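Local coordinates for fatty Acyl-Adenylate Ligase (Escherichia coli, PDB 3PBK), which is a member of the ANL superfamily of AMP-binding enzymes, built from a large N-terminal and a small C-terminal domain, at residues A34-D40 with L244-R250; I500-C506 with A533-P539. All coordinates share one frame; numbering follows the deposited sequence.

Contact 1: residues A34-D40 with L244-R250; sequences AGMNFYD and LSVDYLR
Val-246 N donates to Gly-35 O (3.3 Å) and opens a ladder between two parallel strands. Asn-37 carries the next two rungs. Its N bonds to Val-246 O at 3.0 Å, and its O takes Tyr-248 N at 2.9 Å. Tyr-39 N then meets Tyr-248 O. Before the ladder, Gly-35 N reaches Ser-245 OG in a weak bond.

Val-246 O has a second, weak donor, Asn-37 ND2. The Asn-37 CG lies beside its own backbone N (chi1 -50°), which brings the amide alongside Asp-247. The amide and carboxylate planes stand 82° apart, and ND2 stays 3.6 Å from Asp-247 OD1. Asp-247 has its salt bridge with Arg-219.

On the face of Met-36, Phe-38 and Tyr-248, the selenomethionine CG comes to the edge of the Tyr-248 ring, 3.5 Å from CE1. The Phe-38 ring lies obliquely beside that of Tyr-248, planes at 37°, with CE1 3.5 Å from Tyr-248 CD1. Tyr-248 OH bonds to Phe-235 O. Arg-250 pairs with Glu-46 and Asp-253 rather than with Asp-40, whose OD1 accepts from Arg-42 N and Gln-44 N.

The charged groups thus find their partners beyond the two strands, and the pairing across the contact rests mainly on main-chain bonds.

Contact 2: residues I500-C506 with A533-P539; sequences IILQIQC and AAIDLLP
Ile-504 and Asp-536 lie at the middle of a continuous parallel ladder. Ile-504 N donates to Asp-536 O (2.7 Å), and Ile-504 O accepts from Leu-538 N (2.6 Å). Asp-536 N in turn bonds to Leu-502 O at 2.8 Å. Towards the start of the strands, Leu-502 N meets Ala-534 O from above the carbonyl plane, 42° out of it. Ala-534 N closes that end on Ile-500 O. At the far end, Cys-506 N reaches Leu-538 O at 3.2 Å, again from above the plane.

One side-chain bond runs alongside the ladder. Gln-503 NE2 makes a weak bond to Asp-536 OD2 (3.3 Å). The two side chains lie side by side, and their amide and carboxylate planes differ by 24°. Gln-505 looks outside the pair: its NE2 bonds to Asp-489.

The strands are the two strands of a beta-alpha-beta unit, with helix 511-529 as the crossover connection. They belong to a small three-stranded sheet in which 500-505 is the central strand and 490-494 its antiparallel neighbour.

The helix packs on the face of Leu-502, Ile-504, Ile-535 and Leu-537. With chi1 at 172°, the Leu-502 CG swings away from the backbone N, and CD2 comes to 4.2 Å from Ile-535 CD1. The Leu-502 side chain also touches Ile-525 of the helix. Ile-504 touches two residues of the other strand: its CD1 meets Ile-535 CG2, and its CB meets Leu-537 CD1 at 4.0 Å. Leu-521 adjoins Ile-504 from the helix, and Ile-518 adjoins Leu-537. Beyond them, Cys-506 SG rests near Leu-537 CG. On the other face, helix 553-564 reaches Ile-501 and Gln-503 through Tyr-560.

Contacts 1 and 2 lie on opposite sides of the centre of the chain. Their centres are about 40 Å apart and their nearest atoms about 19 Å. Along the chain, contact 1 comes first. Contact 1 joins adjacent strands of a large mixed sheet, brought together across some 200 residues. Contact 2 is local, closed across one helix, in a separate three-stranded sheet. This is consistent with contact 1 in the large N-terminal ANL domain and contact 2 in the small C-terminal one, so neither packs against the other. The pocket of 5'-O-[(S)-(dodecanoyloxy)(hydroxy)phosphoryl]adenosine draws on residues between 183 and 550, and the side chain of Leu-244 in contact 1 lies about 7 Å from this ligand.

Contact 1: residues A34-D40 with L244-R250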
# COMPACT_ATOMS: atom_id res chain seq x y z
N ALA A 34 2.15 20.95 16.15
CA ALA A 34 1.59 20.28 14.98
C ALA A 34 0.59 19.22 15.40
O ALA A 34 0.45 18.89 16.58
CB ALA A 34 2.69 19.66 14.13
N GLY A 35 -0.11 18.69 14.41
CA GLY A 35 -1.07 17.65 14.67
C GLY A 35 -1.74 17.23 13.38
O GLY A 35 -1.27 17.57 12.29
N MSE A 36 -2.83 16.50 13.52
CA MSE A 36 -3.58 16.03 12.38
C MSE A 36 -4.84 16.83 12.14
O MSE A 36 -5.44 17.37 13.07
CB MSE A 36 -3.95 14.57 12.58
CG MSE A 36 -2.78 13.65 12.43
SE MSE A 36 -2.80 12.37 13.87
CE MSE A 36 -1.59 11.01 13.14
N ASN A 37 -5.24 16.90 10.88
CA ASN A 37 -6.45 17.59 10.49
C ASN A 37 -7.31 16.75 9.54
O ASN A 37 -6.90 16.45 8.42
CB ASN A 37 -6.08 18.95 9.89
CG ASN A 37 -5.11 19.72 10.78
OD1 ASN A 37 -5.52 20.60 11.54
ND2 ASN A 37 -3.83 19.37 10.70
N PHE A 38 -8.49 16.37 10.00
CA PHE A 38 -9.41 15.56 9.22
C PHE A 38 -10.40 16.42 8.45
O PHE A 38 -11.16 17.18 9.04
CB PHE A 38 -10.15 14.61 10.13
CG PHE A 38 -9.25 13.79 10.98
CD1 PHE A 38 -8.86 12.52 10.57
CD2 PHE A 38 -8.78 14.28 12.19
CE1 PHE A 38 -8.02 11.75 11.35
CE2 PHE A 38 -7.94 13.51 12.99
CZ PHE A 38 -7.56 12.24 12.56
N TYR A 39 -10.39 16.27 7.12
CA TYR A 39 -11.22 17.09 6.26
C TYR A 39 -12.35 16.29 5.63
O TYR A 39 -12.16 15.12 5.31
CB TYR A 39 -10.37 17.73 5.17
CG TYR A 39 -9.61 18.95 5.63
CD1 TYR A 39 -8.39 18.82 6.28
CD2 TYR A 39 -10.11 20.23 5.44
CE1 TYR A 39 -7.68 19.94 6.70
CE2 TYR A 39 -9.41 21.35 5.87
CZ TYR A 39 -8.20 21.20 6.49
OH TYR A 39 -7.50 22.31 6.92
N ASP A 40 -13.51 16.92 5.47
CA ASP A 40 -14.65 16.27 4.81
C ASP A 40 -14.50 16.30 3.28
O ASP A 40 -13.49 16.77 2.77
CB ASP A 40 -16.00 16.86 5.28
CG ASP A 40 -16.33 18.22 4.64
OD1 ASP A 40 -15.68 18.60 3.64
OD2 ASP A 40 -17.26 18.91 5.14
N LEU A 244 5.65 16.71 12.18
CA LEU A 244 5.07 17.41 11.02
C LEU A 244 3.56 17.24 10.96
O LEU A 244 3.03 16.17 11.22
CB LEU A 244 5.67 16.85 9.73
CG LEU A 244 7.10 17.22 9.36
CD1 LEU A 244 7.36 16.92 7.90
CD2 LEU A 244 7.37 18.68 9.66
N SER A 245 2.85 18.29 10.57
CA SER A 245 1.40 18.19 10.48
C SER A 245 0.96 17.38 9.25
O SER A 245 1.74 17.18 8.32
CB SER A 245 0.77 19.58 10.45
OG SER A 245 0.98 20.25 11.69
N VAL A 246 -0.28 16.90 9.26
CA VAL A 246 -0.81 16.18 8.12
C VAL A 246 -2.31 16.43 7.97
O VAL A 246 -3.00 16.65 8.96
CB VAL A 246 -0.55 14.67 8.24
CG1 VAL A 246 -1.38 14.08 9.35
CG2 VAL A 246 -0.84 13.97 6.93
N ASP A 247 -2.81 16.41 6.74
CA ASP A 247 -4.24 16.56 6.46
C ASP A 247 -4.78 15.32 5.76
O ASP A 247 -4.22 14.89 4.75
CB ASP A 247 -4.48 17.75 5.54
CG ASP A 247 -3.68 18.95 5.94
OD1 ASP A 247 -3.40 19.10 7.14
OD2 ASP A 247 -3.32 19.75 5.04
N TYR A 248 -5.88 14.78 6.26
CA TYR A 248 -6.46 13.58 5.67
C TYR A 248 -7.76 13.83 4.93
O TYR A 248 -8.56 14.67 5.33
CB TYR A 248 -6.78 12.57 6.75
CG TYR A 248 -5.60 12.20 7.59
CD1 TYR A 248 -5.55 12.54 8.93
CD2 TYR A 248 -4.54 11.50 7.04
CE1 TYR A 248 -4.46 12.20 9.70
CE2 TYR A 248 -3.46 11.16 7.81
CZ TYR A 248 -3.42 11.51 9.14
OH TYR A 248 -2.33 11.16 9.91
N LEU A 249 -7.95 13.08 3.85
CA LEU A 249 -9.27 12.85 3.28
C LEU A 249 -9.67 11.41 3.59
O LEU A 249 -8.82 10.56 3.88
CB LEU A 249 -9.27 13.09 1.77
CG LEU A 249 -9.28 14.54 1.27
CD1 LEU A 249 -9.18 14.60 -0.24
CD2 LEU A 249 -10.53 15.25 1.74
N ARG A 250 -10.96 11.12 3.53
CA ARG A 250 -11.38 9.73 3.65
C ARG A 250 -11.13 9.08 2.30
O ARG A 250 -11.19 9.74 1.26
CB ARG A 250 -12.84 9.63 4.07
CG ARG A 250 -13.12 10.19 5.45
CD ARG A 250 -14.51 9.84 5.93
NE ARG A 250 -15.48 10.91 5.69
CZ ARG A 250 -15.51 12.06 6.35
NH1 ARG A 250 -14.60 12.32 7.28
NH2 ARG A 250 -16.45 12.98 6.07

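Contact 2: residues I500-C506 with A533-P539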
# COMPACT_ATOMS: atom_id res chain seq x y z
N ILE A 500 -3.90 -18.67 -22.10
CA ILE A 500 -3.84 -17.33 -21.53
C ILE A 500 -5.20 -16.65 -21.49
O ILE A 500 -5.83 -16.44 -22.52
CB ILE A 500 -2.84 -16.43 -22.30
CG1 ILE A 500 -1.41 -16.80 -21.93
CG2 ILE A 500 -3.10 -14.96 -22.00
CD1 ILE A 500 -0.38 -15.87 -22.49
N ILE A 501 -5.67 -16.30 -20.30
CA ILE A 501 -6.96 -15.64 -20.20
C ILE A 501 -6.78 -14.17 -19.87
O ILE A 501 -5.94 -13.81 -19.05
CB ILE A 501 -7.88 -16.31 -19.14
CG1 ILE A 501 -8.30 -17.71 -19.58
CG2 ILE A 501 -9.11 -15.46 -18.87
CD1 ILE A 501 -7.61 -18.80 -18.83
N LEU A 502 -7.55 -13.31 -20.53
CA LEU A 502 -7.64 -11.91 -20.15
C LEU A 502 -9.06 -11.58 -19.71
O LEU A 502 -9.99 -11.60 -20.52
CB LEU A 502 -7.26 -11.01 -21.32
CG LEU A 502 -7.47 -9.50 -21.16
CD1 LEU A 502 -6.56 -8.94 -20.10
CD2 LEU A 502 -7.21 -8.80 -22.48
N GLN A 503 -9.24 -11.29 -18.42
CA GLN A 503 -10.56 -10.92 -17.92
C GLN A 503 -10.70 -9.40 -17.90
O GLN A 503 -9.78 -8.69 -17.53
CB GLN A 503 -10.79 -11.50 -16.54
CG GLN A 503 -10.47 -12.98 -16.45
CD GLN A 503 -11.07 -13.63 -15.22
OE1 GLN A 503 -10.78 -13.25 -14.08
NE2 GLN A 503 -11.92 -14.62 -15.45
N ILE A 504 -11.85 -8.92 -18.35
CA ILE A 504 -12.13 -7.49 -18.38
C ILE A 504 -13.50 -7.21 -17.76
O ILE A 504 -14.53 -7.69 -18.26
CB ILE A 504 -12.10 -6.92 -19.81
CG1 ILE A 504 -10.80 -7.29 -20.52
CG2 ILE A 504 -12.28 -5.41 -19.79
CD1 ILE A 504 -10.70 -6.74 -21.92
N GLN A 505 -13.51 -6.46 -16.67
CA GLN A 505 -14.75 -6.04 -16.06
C GLN A 505 -15.08 -4.71 -16.70
O GLN A 505 -14.24 -3.82 -16.72
CB GLN A 505 -14.59 -5.89 -14.55
CG GLN A 505 -13.69 -4.75 -14.13
CD GLN A 505 -13.67 -4.56 -12.63
OE1 GLN A 505 -14.02 -5.47 -11.87
NE2 GLN A 505 -13.27 -3.37 -12.19
N CYS A 506 -16.29 -4.58 -17.24
CA CYS A 506 -16.65 -3.38 -17.98
C CYS A 506 -18.15 -3.11 -18.02
O CYS A 506 -18.97 -4.01 -17.80
CB CYS A 506 -16.14 -3.49 -19.40
SG CYS A 506 -16.90 -4.87 -20.25
N ALA A 533 -5.09 -14.95 -26.80
CA ALA A 533 -5.71 -14.77 -25.49
C ALA A 533 -7.22 -14.89 -25.56
O ALA A 533 -7.85 -14.49 -26.55
CB ALA A 533 -5.31 -13.44 -24.89
N ALA A 534 -7.80 -15.43 -24.49
CA ALA A 534 -9.24 -15.60 -24.40
C ALA A 534 -9.84 -14.43 -23.64
O ALA A 534 -9.68 -14.34 -22.43
CB ALA A 534 -9.57 -16.90 -23.70
N ILE A 535 -10.51 -13.53 -24.36
CA ILE A 535 -11.13 -12.35 -23.77
C ILE A 535 -12.36 -12.73 -22.95
O ILE A 535 -13.29 -13.34 -23.46
CB ILE A 535 -11.56 -11.34 -24.88
CG1 ILE A 535 -10.51 -11.27 -26.00
CG2 ILE A 535 -11.85 -9.97 -24.29
CD1 ILE A 535 -9.16 -10.77 -25.57
N ASP A 536 -12.37 -12.36 -21.67
CA ASP A 536 -13.50 -12.64 -20.78
C ASP A 536 -14.15 -11.34 -20.35
O ASP A 536 -13.63 -10.68 -19.46
CB ASP A 536 -13.03 -13.37 -19.53
CG ASP A 536 -13.66 -14.74 -19.37
OD1 ASP A 536 -14.26 -15.23 -20.35
OD2 ASP A 536 -13.55 -15.32 -18.25
N LEU A 537 -15.27 -10.98 -20.95
CA LEU A 537 -15.98 -9.76 -20.53
C LEU A 537 -16.86 -10.02 -19.31
O LEU A 537 -17.78 -10.83 -19.36
CB LEU A 537 -16.79 -9.17 -21.69
CG LEU A 537 -16.07 -8.11 -22.54
CD1 LEU A 537 -14.59 -8.38 -22.64
CD2 LEU A 537 -16.66 -7.96 -23.93
N LEU A 538 -16.56 -9.35 -18.20
CA LEU A 538 -17.30 -9.54 -16.96
C LEU A 538 -18.12 -8.32 -16.61
O LEU A 538 -17.97 -7.26 -17.22
CB LEU A 538 -16.35 -9.84 -15.80
CG LEU A 538 -15.29 -10.91 -15.97
CD1 LEU A 538 -14.64 -11.23 -14.63
CD2 LEU A 538 -15.89 -12.15 -16.60
N PRO A 539 -18.99 -8.46 -15.60
CA PRO A 539 -19.79 -7.35 -15.09
C PRO A 539 -18.96 -6.50 -14.12
O PRO A 539 -17.99 -7.00 -13.56
CB PRO A 539 -20.91 -8.05 -14.31
CG PRO A 539 -20.73 -9.53 -14.59
CD PRO A 539 -19.32 -9.73 -14.93